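Local atomic coordinates of terminase small subunit (Thermus phage G20c, PDB entry 6EJQ), a protein that probably recognises the packaging initiation site on viral DNA and regulates the ATPase of the large terminase subunit, working as a nine-membered ring. Residues V37-E40 with E41-V45; H44-A47 with E48-L52; I83-N86 with M87-N90; T99-P102 with D103-V107; M123-D126 with Q127-T131. All coordinates share one frame; numbering follows the deposited sequence. Where two conformers were deposited one is given.

How the interactions relate
Interactions 1 and 2 follow one another on helix 39-53 of the N-terminal domain: the first caps the start of the helix, the second continues it toward its C-terminal end. Some 50 Å from interaction 2, centre to centre, interaction 3 lies on helix 59-95 of the C-terminal domain. The chain then leaves that helix, and interaction 4 closes residues 99-107 as a hairpin-like loop, which folds back on interaction 3 through N90 with H101 and R89 with D103. Interaction 5 comes last, on helix 112-139, which packs against helix 59-95. Interactions 1 and 2 overlap at H44 and V45; the others run in series, and none is nested. Interactions 2 to 5 all touch a second subunit.

Interaction 1: V37-E40 with E41-V45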
loop_
_atom_site.group_PDB
_atom_site.type_symbol
_atom_site.label_atom_id
_atom_site.label_comp_id
_atom_site.label_asym_id
_atom_site.label_seq_id
_atom_site.Cartn_x
_atom_site.Cartn_y
_atom_site.Cartn_z
ATOM N N VAL B 37 31.362 -28.006 -28.724
ATOM C CA VAL B 37 30.672 -26.799 -29.225
ATOM C C VAL B 37 31.463 -25.582 -28.741
ATOM O O VAL B 37 31.967 -25.567 -27.620
ATOM C CB VAL B 37 29.152 -26.726 -28.873
ATOM C CG1 VAL B 37 28.498 -28.104 -28.896
ATOM C CG2 VAL B 37 28.899 -26.067 -27.538
ATOM N N THR B 38 31.593 -24.586 -29.608
ATOM C CA THR B 38 32.417 -23.417 -29.338
ATOM C C THR B 38 31.539 -22.243 -28.909
ATOM O O THR B 38 30.338 -22.229 -29.188
ATOM C CB THR B 38 33.221 -23.007 -30.595
ATOM O OG1 THR B 38 32.328 -22.696 -31.674
ATOM C CG2 THR B 38 34.158 -24.134 -31.034
ATOM N N GLU B 39 32.146 -21.266 -28.233
ATOM C CA GLU B 39 31.517 -19.956 -28.010
ATOM C C GLU B 39 30.844 -19.448 -29.283
ATOM O O GLU B 39 29.684 -19.044 -29.247
ATOM C CB GLU B 39 32.540 -18.897 -27.553
ATOM C CG GLU B 39 32.435 -18.445 -26.101
ATOM C CD GLU B 39 32.891 -16.999 -25.904
ATOM O OE1 GLU B 39 32.115 -16.076 -26.234
ATOM O OE2 GLU B 39 34.023 -16.782 -25.421
ATOM N N GLU B 40 31.581 -19.486 -30.395
ATOM C CA GLU B 40 31.142 -18.877 -31.662
ATOM C C GLU B 40 29.871 -19.512 -32.199
ATOM O O GLU B 40 29.015 -18.811 -32.722
ATOM C CB GLU B 40 32.244 -18.920 -32.742
ATOM C CG GLU B 40 33.244 -17.764 -32.676
ATOM C CD GLU B 40 34.016 -17.693 -31.358
ATOM O OE1 GLU B 40 34.257 -16.560 -30.878
ATOM O OE2 GLU B 40 34.374 -18.758 -30.790
ATOM N N GLU B 41 29.753 -20.831 -32.065
ATOM C CA GLU B 41 28.530 -21.520 -32.455
ATOM C C GLU B 41 27.360 -21.075 -31.568
ATOM O O GLU B 41 26.290 -20.796 -32.078
ATOM C CB GLU B 41 28.694 -23.035 -32.395
ATOM C CG GLU B 41 27.542 -23.776 -33.065
ATOM C CD GLU B 41 27.566 -25.264 -32.814
ATOM O OE1 GLU B 41 28.665 -25.805 -32.612
ATOM O OE2 GLU B 41 26.487 -25.901 -32.824
ATOM N N VAL B 42 27.582 -21.005 -30.257
ATOM C CA VAL B 42 26.541 -20.602 -29.304
ATOM C C VAL B 42 26.039 -19.206 -29.640
ATOM O O VAL B 42 24.833 -18.971 -29.643
ATOM C CB VAL B 42 27.019 -20.702 -27.827
ATOM C CG1 VAL B 42 26.076 -19.969 -26.876
ATOM C CG2 VAL B 42 27.126 -22.159 -27.412
ATOM N N LEU B 43 26.965 -18.305 -29.955
ATOM C CA LEU B 43 26.630 -16.934 -30.355
ATOM C C LEU B 43 25.763 -16.880 -31.605
ATOM O O LEU B 43 24.822 -16.090 -31.670
ATOM C CB LEU B 43 27.902 -16.096 -30.568
ATOM C CG LEU B 43 28.629 -15.648 -29.300
ATOM C CD1 LEU B 43 29.974 -15.034 -29.661
ATOM C CD2 LEU B 43 27.792 -14.654 -28.500
ATOM N N HIS B 44 26.087 -17.713 -32.591
ATOM C CA HIS B 44 25.282 -17.818 -33.816
ATOM C C HIS B 44 23.900 -18.377 -33.518
ATOM O O HIS B 44 22.921 -17.942 -34.103
ATOM C CB HIS B 44 25.982 -18.687 -34.879
ATOM C CG HIS B 44 27.102 -17.987 -35.583
ATOM N ND1 HIS B 44 26.905 -16.852 -36.340
ATOM C CD2 HIS B 44 28.426 -18.259 -35.651
ATOM C CE1 HIS B 44 28.062 -16.452 -36.839
ATOM N NE2 HIS B 44 29.001 -17.287 -36.432
ATOM N N VAL B 45 23.834 -19.346 -32.613
ATOM C CA VAL B 45 22.567 -19.950 -32.218
ATOM C C VAL B 45 21.691 -18.913 -31.515
ATOM O O VAL B 45 20.498 -18.815 -31.814
ATOM C CB VAL B 45 22.767 -21.194 -31.321
ATOM C CG1 VAL B 45 21.440 -21.695 -30.757
ATOM C CG2 VAL B 45 23.457 -22.313 -32.105
HETATM O O HOH W 1 31.165 -25.211 -32.255
#
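T38 and E41 meet at the N-cap of helix 39-53, the third helix of a small N-terminal domain of the helix-turn-helix class. E41, the third residue of the helix, donates its backbone N to T38 OG1 over 3.2 Å, at an N-H...O angle of 158°, and the T38 side chain can accept there because OG1 lies between its own N and carbonyl carbon (chi1 60°). The two side chains cross at about a right angle. With CG anti to the backbone N (chi1 -168°), E41 stretches back beside V37, its OE1 3.9 Å from V37 CB. A water joins the same carboxylate to the start of the turn, accepting from T38 N and donating to E41 OE1 at 2.6 Å; R35 forms a salt bridge with that oxygen. V42 follows, its N bonded to T38 O and its CG2 lying 4.3 Å from V37 CG2. This apolar pair faces inward, with V42 packing on I25 and A26 of helix 22-33 and on V12 of helix 4-17. L43 N bonds to E39 O at 2.9 Å, and its side chain runs beside that of E39, pointing the same way on the exposed surface. At H44 the backbone N bonds to E40 O, while the imidazole leans over the same carbonyl, bringing H44 CD2 obliquely to within 3.0 Å of E40 O.

Interaction 2: H44-A47 with E48-L52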
loop_
_atom_site.group_PDB
_atom_site.type_symbol
_atom_site.label_atom_id
_atom_site.label_comp_id
_atom_site.label_asym_id
_atom_site.label_seq_id
_atom_site.Cartn_x
_atom_site.Cartn_y
_atom_site.Cartn_z
ATOM N N HIS B 44 26.087 -17.713 -32.591
ATOM C CA HIS B 44 25.282 -17.818 -33.816
ATOM C C HIS B 44 23.900 -18.377 -33.518
ATOM O O HIS B 44 22.921 -17.942 -34.103
ATOM C CB HIS B 44 25.982 -18.687 -34.879
ATOM C CG HIS B 44 27.102 -17.987 -35.583
ATOM N ND1 HIS B 44 26.905 -16.852 -36.340
ATOM C CD2 HIS B 44 28.426 -18.259 -35.651
ATOM C CE1 HIS B 44 28.062 -16.452 -36.839
ATOM N NE2 HIS B 44 29.001 -17.287 -36.432
ATOM N N VAL B 45 23.834 -19.346 -32.613
ATOM C CA VAL B 45 22.567 -19.950 -32.218
ATOM C C VAL B 45 21.691 -18.913 -31.515
ATOM O O VAL B 45 20.498 -18.815 -31.814
ATOM C CB VAL B 45 22.767 -21.194 -31.321
ATOM C CG1 VAL B 45 21.440 -21.695 -30.757
ATOM C CG2 VAL B 45 23.457 -22.313 -32.105
ATOM N N LEU B 46 22.283 -18.132 -30.608
ATOM C CA LEU B 46 21.538 -17.070 -29.932
ATOM C C LEU B 46 21.056 -16.004 -30.910
ATOM O O LEU B 46 19.909 -15.569 -30.825
ATOM C CB LEU B 46 22.354 -16.433 -28.809
ATOM C CG LEU B 46 22.631 -17.331 -27.608
ATOM C CD1 LEU B 46 23.660 -16.675 -26.700
ATOM C CD2 LEU B 46 21.372 -17.653 -26.823
ATOM N N ALA B 47 21.918 -15.627 -31.853
ATOM C CA ALA B 47 21.563 -14.664 -32.901
ATOM C C ALA B 47 20.415 -15.159 -33.768
ATOM O O ALA B 47 19.504 -14.383 -34.072
ATOM C CB ALA B 47 22.771 -14.331 -33.765
ATOM N N GLU B 48 20.452 -16.435 -34.158
ATOM C CA GLU B 48 19.343 -17.034 -34.927
ATOM C C GLU B 48 18.048 -17.081 -34.120
ATOM O O GLU B 48 16.982 -16.758 -34.639
ATOM C CB GLU B 48 19.681 -18.454 -35.417
ATOM C CG GLU B 48 20.707 -18.540 -36.540
ATOM C CD GLU B 48 20.330 -17.759 -37.791
ATOM O OE1 GLU B 48 19.234 -17.977 -38.343
ATOM O OE2 GLU B 48 21.149 -16.924 -38.226
ATOM N N ALA B 49 18.148 -17.498 -32.860
ATOM C CA ALA B 49 16.997 -17.502 -31.948
ATOM C C ALA B 49 16.384 -16.097 -31.765
ATOM O O ALA B 49 15.162 -15.966 -31.742
ATOM C CB ALA B 49 17.377 -18.104 -30.603
ATOM N N ARG B 50 17.224 -15.063 -31.665
ATOM C CA ARG B 50 16.739 -13.673 -31.583
ATOM C C ARG B 50 15.896 -13.278 -32.780
ATOM O O ARG B 50 14.848 -12.654 -32.617
ATOM C CB ARG B 50 17.888 -12.672 -31.424
ATOM C CG ARG B 50 18.469 -12.680 -30.032
ATOM C CD ARG B 50 19.390 -11.510 -29.746
ATOM N NE ARG B 50 20.154 -11.828 -28.537
ATOM C CZ ARG B 50 21.373 -12.381 -28.492
ATOM N NH1 ARG B 50 22.073 -12.662 -29.601
ATOM N NH2 ARG B 50 21.914 -12.636 -27.303
ATOM N N GLU B 51 16.359 -13.652 -33.969
ATOM C CA GLU B 51 15.622 -13.411 -35.211
ATOM C C GLU B 51 14.256 -14.118 -35.178
ATOM O O GLU B 51 13.231 -13.501 -35.462
ATOM C CB GLU B 51 16.444 -13.888 -36.415
ATOM C CG GLU B 51 16.083 -13.260 -37.762
ATOM C CD GLU B 51 17.224 -12.444 -38.363
ATOM O OE1 GLU B 51 17.006 -11.253 -38.678
ATOM O OE2 GLU B 51 18.342 -12.990 -38.517
ATOM N N LEU B 52 14.250 -15.399 -34.809
ATOM C CA LEU B 52 12.998 -16.174 -34.712
ATOM C C LEU B 52 11.997 -15.603 -33.700
ATOM O O LEU B 52 10.811 -15.500 -34.001
ATOM C CB LEU B 52 13.260 -17.648 -34.362
ATOM C CG LEU B 52 13.290 -18.645 -35.526
ATOM C CD1 LEU B 52 14.670 -18.715 -36.179
ATOM C CD2 LEU B 52 12.859 -20.016 -35.025
#
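Four successive i to i+4 hydrogen bonds carry regular alpha-helix from H44-A47 into E48-L52: E48 N to H44 O, A49 N to V45 O and R50 N to L46 O, each 2.9 Å, and E51 N to A47 O at 3.2 Å. Among the side chains, L46 and R50 make the main contact. R50 CG turns away from its own carbonyl carbon to stand beside the backbone N (chi1 -75°), and the chain is extended from CG to NE, carrying the guanidinium back over the preceding turn. R50 CG lies 3.3 Å from L46 O, and the same carbonyl oxygen sits over one face of the guanidinium. Farther out, R50 NH1 comes 3.9 Å from L46 CB. Both residues also pack on Y16 of helix 4-17, and L46 reaches V12 there as well. A49 is small and buried, its CB resting 3.4 Å from V45 O. E48 turns back along the other side of the helix, with CG 3.3 Å from H44 O and the chain bent at chi2 (-57°); its carboxylate does not reach the H44 imidazole. E51 barely touches the preceding turn and packs on E60 of a second subunit. The contact inside the helix is therefore mainly backbone bonding and packing of aliphatic stems, while the polar end of R50 is turned to the ring interface, where NE makes a weak hydrogen bond to Q68 of that neighbouring subunit.

Interaction 3: I83-N86 with M87-N90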
loop_
_atom_site.group_PDB
_atom_site.type_symbol
_atom_site.label_atom_id
_atom_site.label_comp_id
_atom_site.label_asym_id
_atom_site.label_seq_id
_atom_site.Cartn_x
_atom_site.Cartn_y
_atom_site.Cartn_z
ATOM N N ILE B 83 -9.221 -25.783 -1.021
ATOM C CA ILE B 83 -8.567 -25.203 0.143
ATOM C C ILE B 83 -9.561 -24.358 0.962
ATOM O O ILE B 83 -9.584 -24.464 2.189
ATOM C CB ILE B 83 -7.314 -24.396 -0.242
ATOM C CG1 ILE B 83 -6.234 -25.348 -0.783
ATOM C CG2 ILE B 83 -6.774 -23.615 0.958
ATOM C CD1 ILE B 83 -5.152 -24.675 -1.591
ATOM N N TYR B 84 -10.383 -23.549 0.290
ATOM C CA TYR B 84 -11.430 -22.774 0.962
ATOM C C TYR B 84 -12.322 -23.687 1.819
ATOM O O TYR B 84 -12.595 -23.367 2.978
ATOM C CB TYR B 84 -12.270 -21.987 -0.060
ATOM C CG TYR B 84 -13.429 -21.215 0.536
ATOM C CD1 TYR B 84 -13.245 -19.960 1.115
ATOM C CD2 TYR B 84 -14.712 -21.740 0.519
ATOM C CE1 TYR B 84 -14.311 -19.256 1.654
ATOM C CE2 TYR B 84 -15.781 -21.049 1.060
ATOM C CZ TYR B 84 -15.581 -19.814 1.630
ATOM O OH TYR B 84 -16.666 -19.145 2.152
ATOM N N GLN B 85 -12.761 -24.819 1.266
ATOM C CA GLN B 85 -13.620 -25.738 2.023
ATOM C C GLN B 85 -12.928 -26.307 3.265
ATOM O O GLN B 85 -13.558 -26.425 4.310
ATOM C CB GLN B 85 -14.166 -26.877 1.147
ATOM C CG GLN B 85 -15.266 -26.451 0.187
ATOM C CD GLN B 85 -16.539 -25.965 0.880
ATOM O OE1 GLN B 85 -17.069 -26.632 1.761
ATOM N NE2 GLN B 85 -17.034 -24.801 0.470
ATOM N N ASN B 86 -11.648 -26.656 3.158
ATOM C CA ASN B 86 -10.896 -27.115 4.329
ATOM C C ASN B 86 -10.818 -26.034 5.400
ATOM O O ASN B 86 -10.944 -26.326 6.586
ATOM C CB ASN B 86 -9.478 -27.540 3.971
ATOM C CG ASN B 86 -8.752 -28.149 5.154
ATOM O OD1 ASN B 86 -7.621 -27.774 5.475
ATOM N ND2 ASN B 86 -9.413 -29.079 5.826
ATOM N N MET B 87 -10.624 -24.790 4.977
ATOM C CA MET B 87 -10.525 -23.674 5.908
ATOM C C MET B 87 -11.812 -23.482 6.691
ATOM O O MET B 87 -11.768 -23.335 7.903
ATOM C CB MET B 87 -10.154 -22.389 5.169
ATOM C CG MET B 87 -8.739 -22.397 4.628
ATOM S SD MET B 87 -8.479 -21.100 3.410
ATOM C CE MET B 87 -8.253 -19.697 4.497
ATOM N N LEU B 88 -12.942 -23.492 5.987
ATOM C CA LEU B 88 -14.260 -23.440 6.613
ATOM C C LEU B 88 -14.487 -24.587 7.577
ATOM O O LEU B 88 -15.007 -24.383 8.673
ATOM C CB LEU B 88 -15.381 -23.541 5.573
ATOM C CG LEU B 88 -16.075 -22.295 5.077
ATOM C CD1 LEU B 88 -17.260 -22.748 4.230
ATOM C CD2 LEU B 88 -16.526 -21.399 6.232
ATOM N N ARG B 89 -14.150 -25.794 7.126
ATOM C CA ARG B 89 -14.319 -27.011 7.919
ATOM C C ARG B 89 -13.576 -26.875 9.235
ATOM O O ARG B 89 -14.117 -27.161 10.301
ATOM C CB ARG B 89 -13.791 -28.220 7.138
ATOM C CG ARG B 89 -14.005 -29.566 7.801
ATOM C CD ARG B 89 -13.647 -30.718 6.872
ATOM N NE ARG B 89 -12.204 -31.005 6.855
ATOM C CZ ARG B 89 -11.624 -32.189 7.100
ATOM N NH1 ARG B 89 -12.340 -33.278 7.393
ATOM N NH2 ARG B 89 -10.295 -32.294 7.034
ATOM N N ASN B 90 -12.332 -26.426 9.144
ATOM C CA ASN B 90 -11.511 -26.193 10.320
ATOM C C ASN B 90 -12.074 -25.101 11.220
ATOM O O ASN B 90 -12.123 -25.291 12.433
ATOM C CB ASN B 90 -10.076 -25.890 9.921
ATOM C CG ASN B 90 -9.298 -27.146 9.603
ATOM O OD1 ASN B 90 -9.009 -27.935 10.494
ATOM N ND2 ASN B 90 -8.961 -27.343 8.332
HETATM O O HOH W 2 -6.584 -28.546 7.825
#
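I83 with M87 and Y84 with L88, each pair one turn apart on helix 59-95, form the packed part of this contact, together with a double grip on N86 O. I83 CG2 reaches M87 SD at 3.9 Å, and M87 CG lies 3.3 Å from I83 O. L88 CD1 approaches the Y84 ring obliquely, 3.9 Å from Y84 CE2. Other parts of the ring assembly cover these side chains: Y84 OH bonds to D79 of a third subunit, and its ring meets F76 there edge-to-face. N86 O accepts twice from N90: from the backbone N at 2.9 Å and from ND2 at 2.8 Å, the two donors approaching from opposite faces of the carbonyl plane. The ND2 bond is the more bent, with an N-H...O angle of 133°. Elsewhere the contact is looser. Q85 and L88 barely meet, Q85 NE2 lying 4.3 Å from L88 CD1, and the N86 side chain was modelled in two conformers. In the one described, CG is anti to the backbone N (chi1 -174°), the amide crosses R89 obliquely, and a water links N86 OD1 to N90 ND2; for the other copy this link is doubtful. Within the chain, this turn touches helix 112-139 through I83 and Y84, and the 99-107 loop through R89 and N90.

Interaction 4: T99-P102 with D103-V107; sequences TEHP and DGTPV
H101 and V107 face each other across a short hairpin-like loop. V107 CG2 stands over one face of the imidazole, 3.9 Å from the H101 ring centroid and offset toward the rim, a CH-pi contact. H101 CD2 comes 3.4 Å from T105 OG1, and P106 O lies at the ring edge. Backbone bonds hold the two arms at this spacing: H101 N donates to T105 O at 2.9 Å, nearly straight at 176°, and V107 N donates to T99 O at 3.1 Å. Between these bonds E100 and P106 form a single beta bridge, with E100 CA making a C-H...O contact to T105 O. At the tip, G104 N bonds to H101 O and closes a type I turn, where the positive phi of G104 (90°) suits glycine. D103 CG lies between its own N and carbonyl carbon (chi1 65°), which places OD1 to accept from both T105 N and T105 OG1, the latter at 2.6 Å. Helix 59-95 lies behind the loop: N90 OD1 accepts a hydrogen bond from H101 NE2, R89 forms a salt bridge with D103, and H101 and V107 pack on A93. M95 of a second subunit touches T105 and P106. Together these features describe a hairpin-like loop with a single beta bridge, built on a type I turn with an overlapping Asx turn, between the two long helices of the C-terminal domain.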
loop_
_atom_site.group_PDB
_atom_site.type_symbol
_atom_site.label_atom_id
_atom_site.label_comp_id
_atom_site.label_asym_id
_atom_site.label_seq_id
_atom_site.Cartn_x
_atom_site.Cartn_y
_atom_site.Cartn_z
ATOM N N THR B 99 -11.090 -31.046 18.372
ATOM C CA THR B 99 -9.651 -31.058 18.066
ATOM C C THR B 99 -9.306 -31.988 16.892
ATOM O O THR B 99 -8.151 -32.035 16.452
ATOM C CB THR B 99 -8.840 -31.499 19.301
ATOM O OG1 THR B 99 -9.297 -32.784 19.744
ATOM C CG2 THR B 99 -9.012 -30.492 20.423
ATOM N N GLU B 100 -10.318 -32.685 16.375
ATOM C CA GLU B 100 -10.147 -33.769 15.423
ATOM C C GLU B 100 -11.415 -33.866 14.569
ATOM O O GLU B 100 -12.537 -33.766 15.087
ATOM C CB GLU B 100 -9.906 -35.072 16.197
ATOM C CG GLU B 100 -9.577 -36.301 15.362
ATOM C CD GLU B 100 -9.279 -37.523 16.223
ATOM O OE1 GLU B 100 -9.989 -38.542 16.087
ATOM O OE2 GLU B 100 -8.341 -37.466 17.043
ATOM N N HIS B 101 -11.236 -34.039 13.261
ATOM C CA HIS B 101 -12.371 -34.175 12.351
ATOM C C HIS B 101 -12.888 -35.620 12.396
ATOM O O HIS B 101 -12.214 -36.497 12.943
ATOM C CB HIS B 101 -11.980 -33.756 10.924
ATOM C CG HIS B 101 -11.537 -32.329 10.818
ATOM N ND1 HIS B 101 -12.419 -31.273 10.883
ATOM C CD2 HIS B 101 -10.304 -31.783 10.678
ATOM C CE1 HIS B 101 -11.748 -30.139 10.783
ATOM N NE2 HIS B 101 -10.464 -30.421 10.654
ATOM N N PRO B 102 -14.092 -35.872 11.843
ATOM C CA PRO B 102 -14.585 -37.252 11.741
ATOM C C PRO B 102 -13.636 -38.229 11.022
ATOM O O PRO B 102 -13.625 -39.410 11.356
ATOM C CB PRO B 102 -15.901 -37.092 10.964
ATOM C CG PRO B 102 -16.388 -35.731 11.336
ATOM C CD PRO B 102 -15.147 -34.889 11.528
ATOM N N ASP B 103 -12.843 -37.740 10.066
ATOM C CA ASP B 103 -11.843 -38.584 9.372
ATOM C C ASP B 103 -10.519 -38.823 10.134
ATOM O O ASP B 103 -9.599 -39.422 9.577
ATOM C CB ASP B 103 -11.562 -38.054 7.942
ATOM C CG ASP B 103 -10.900 -36.664 7.915
ATOM O OD1 ASP B 103 -10.444 -36.159 8.969
ATOM O OD2 ASP B 103 -10.849 -36.073 6.813
ATOM N N GLY B 104 -10.415 -38.357 11.379
ATOM C CA GLY B 104 -9.198 -38.528 12.179
ATOM C C GLY B 104 -8.161 -37.413 12.065
ATOM O O GLY B 104 -7.262 -37.336 12.907
ATOM N N THR B 105 -8.278 -36.540 11.053
ATOM C CA THR B 105 -7.280 -35.502 10.817
ATOM C C THR B 105 -7.423 -34.368 11.840
ATOM O O THR B 105 -8.531 -34.103 12.315
ATOM C CB THR B 105 -7.364 -34.936 9.385
ATOM O OG1 THR B 105 -8.639 -34.325 9.156
ATOM C CG2 THR B 105 -7.130 -36.036 8.353
ATOM N N PRO B 106 -6.305 -33.702 12.196
ATOM C CA PRO B 106 -6.364 -32.662 13.224
ATOM C C PRO B 106 -7.033 -31.362 12.757
ATOM O O PRO B 106 -6.921 -30.988 11.588
ATOM C CB PRO B 106 -4.886 -32.404 13.539
ATOM C CG PRO B 106 -4.192 -32.684 12.259
ATOM C CD PRO B 106 -4.960 -33.802 11.600
ATOM N N VAL B 107 -7.727 -30.704 13.683
ATOM C CA VAL B 107 -8.281 -29.375 13.481
ATOM C C VAL B 107 -7.131 -28.374 13.578
ATOM O O VAL B 107 -6.439 -28.321 14.597
ATOM C CB VAL B 107 -9.357 -29.050 14.535
ATOM C CG1 VAL B 107 -9.787 -27.592 14.464
ATOM C CG2 VAL B 107 -10.567 -29.956 14.348
#

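Interaction 5: M123-D126 with Q127-T131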
loop_
_atom_site.group_PDB
_atom_site.type_symbol
_atom_site.label_atom_id
_atom_site.label_comp_id
_atom_site.label_asym_id
_atom_site.label_seq_id
_atom_site.Cartn_x
_atom_site.Cartn_y
_atom_site.Cartn_z
ATOM N N MET B 123 -13.129 -15.235 -6.231
ATOM C CA MET B 123 -14.015 -14.295 -6.940
ATOM C C MET B 123 -13.284 -13.460 -7.994
ATOM O O MET B 123 -13.837 -13.209 -9.058
ATOM C CB MET B 123 -14.773 -13.385 -5.959
ATOM C CG MET B 123 -15.814 -14.123 -5.118
ATOM S SD MET B 123 -16.806 -13.058 -4.046
ATOM C CE MET B 123 -15.624 -12.613 -2.784
ATOM N N LYS B 124 -12.055 -13.035 -7.689
ATOM C CA LYS B 124 -11.203 -12.315 -8.644
ATOM C C LYS B 124 -10.909 -13.097 -9.912
ATOM O O LYS B 124 -10.814 -12.506 -10.990
ATOM C CB LYS B 124 -9.868 -11.946 -8.005
ATOM C CG LYS B 124 -9.966 -10.837 -6.982
ATOM C CD LYS B 124 -9.592 -9.487 -7.563
ATOM C CE LYS B 124 -9.699 -8.373 -6.517
ATOM N NZ LYS B 124 -9.013 -8.690 -5.229
ATOM N N ILE B 125 -10.733 -14.412 -9.772
ATOM C CA ILE B 125 -10.472 -15.282 -10.916
ATOM C C ILE B 125 -11.673 -15.271 -11.875
ATOM O O ILE B 125 -11.475 -15.248 -13.099
ATOM C CB ILE B 125 -10.058 -16.706 -10.480
ATOM C CG1 ILE B 125 -8.657 -16.669 -9.855
ATOM C CG2 ILE B 125 -10.049 -17.663 -11.659
ATOM C CD1 ILE B 125 -8.304 -17.893 -9.036
ATOM N N ASP B 126 -12.890 -15.244 -11.328
ATOM C CA ASP B 126 -14.106 -15.099 -12.152
ATOM C C ASP B 126 -14.121 -13.770 -12.900
ATOM O O ASP B 126 -14.414 -13.736 -14.084
ATOM C CB ASP B 126 -15.400 -15.180 -11.317
ATOM C CG ASP B 126 -15.745 -16.600 -10.844
ATOM O OD1 ASP B 126 -15.226 -17.599 -11.384
ATOM O OD2 ASP B 126 -16.590 -16.708 -9.918
ATOM N N GLN B 127 -13.840 -12.669 -12.204
ATOM C CA GLN B 127 -13.915 -11.352 -12.835
ATOM C C GLN B 127 -12.822 -11.141 -13.874
ATOM O O GLN B 127 -13.073 -10.572 -14.932
ATOM C CB GLN B 127 -13.913 -10.235 -11.790
ATOM C CG GLN B 127 -15.189 -10.171 -10.947
ATOM C CD GLN B 127 -16.489 -10.278 -11.767
ATOM O OE1 GLN B 127 -17.373 -11.096 -11.454
ATOM N NE2 GLN B 127 -16.603 -9.460 -12.827
ATOM N N GLU B 128 -11.622 -11.619 -13.575
ATOM C CA GLU B 128 -10.535 -11.645 -14.544
ATOM C C GLU B 128 -10.884 -12.465 -15.791
ATOM O O GLU B 128 -10.550 -12.057 -16.906
ATOM C CB GLU B 128 -9.249 -12.141 -13.884
ATOM C CG GLU B 128 -8.644 -11.086 -12.964
ATOM C CD GLU B 128 -7.578 -11.603 -12.004
ATOM O OE1 GLU B 128 -7.318 -12.829 -11.922
ATOM O OE2 GLU B 128 -7.008 -10.749 -11.293
ATOM N N ARG B 129 -11.578 -13.587 -15.608
ATOM C CA ARG B 129 -12.104 -14.381 -16.736
ATOM C C ARG B 129 -13.073 -13.564 -17.583
ATOM O O ARG B 129 -12.927 -13.494 -18.795
ATOM C CB ARG B 129 -12.796 -15.661 -16.257
ATOM C CG ARG B 129 -13.296 -16.557 -17.383
ATOM C CD ARG B 129 -13.344 -18.018 -16.974
ATOM N NE ARG B 129 -14.279 -18.198 -15.886
ATOM C CZ ARG B 129 -14.013 -18.615 -14.648
ATOM N NH1 ARG B 129 -12.796 -18.969 -14.240
ATOM N NH2 ARG B 129 -15.026 -18.688 -13.798
ATOM N N ILE B 130 -14.040 -12.929 -16.930
ATOM C CA ILE B 130 -15.045 -12.126 -17.617
ATOM C C ILE B 130 -14.383 -10.989 -18.402
ATOM O O ILE B 130 -14.701 -10.773 -19.572
ATOM C CB ILE B 130 -16.104 -11.620 -16.624
ATOM C CG1 ILE B 130 -16.953 -12.804 -16.160
ATOM C CG2 ILE B 130 -17.011 -10.563 -17.239
ATOM C CD1 ILE B 130 -17.601 -12.588 -14.814
ATOM N N THR B 131 -13.435 -10.308 -17.764
ATOM C CA THR B 131 -12.681 -9.216 -18.394
ATOM C C THR B 131 -11.943 -9.693 -19.658
ATOM O O THR B 131 -12.076 -9.093 -20.731
ATOM C CB THR B 131 -11.683 -8.601 -17.394
ATOM O OG1 THR B 131 -12.406 -8.048 -16.285
ATOM C CG2 THR B 131 -10.839 -7.511 -18.042
#
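The R129 side chain starts with CG anti to the backbone N (chi1 -177°) and folds back at chi3, while D126 keeps CG beside its own N; the two side chains consequently run side by side, pointing the same way. They meet in a salt bridge, D126 OD1 to R129 NH2 at 2.7 Å. As a hydrogen bond it is weak, with an N-H...O angle of 116°, and the carboxylate and guanidinium planes stand 69° apart. D126 CA lies over one face of the guanidinium, and I125 CG2 is 4.0 Å from R129 NH1. Beneath them the helix is regular, with R129 N bonded to I125 O and I130 N to D126 O, each 3.0 Å. I130 CG1 packs 3.4 Å from the same D126 O. The buried charges have further partners: Q77 of the same chain donates to D126 OD1, and in a third subunit R72 pairs with D126 and E65 with R129. Such shared pairing would probably favour the charged forms of both side chains. An i to i+3 salt bridge on helix 112-139 is thus drawn into an intersubunit ionic network, where this helix meets helix 59-95 of another subunit in the nonameric ring.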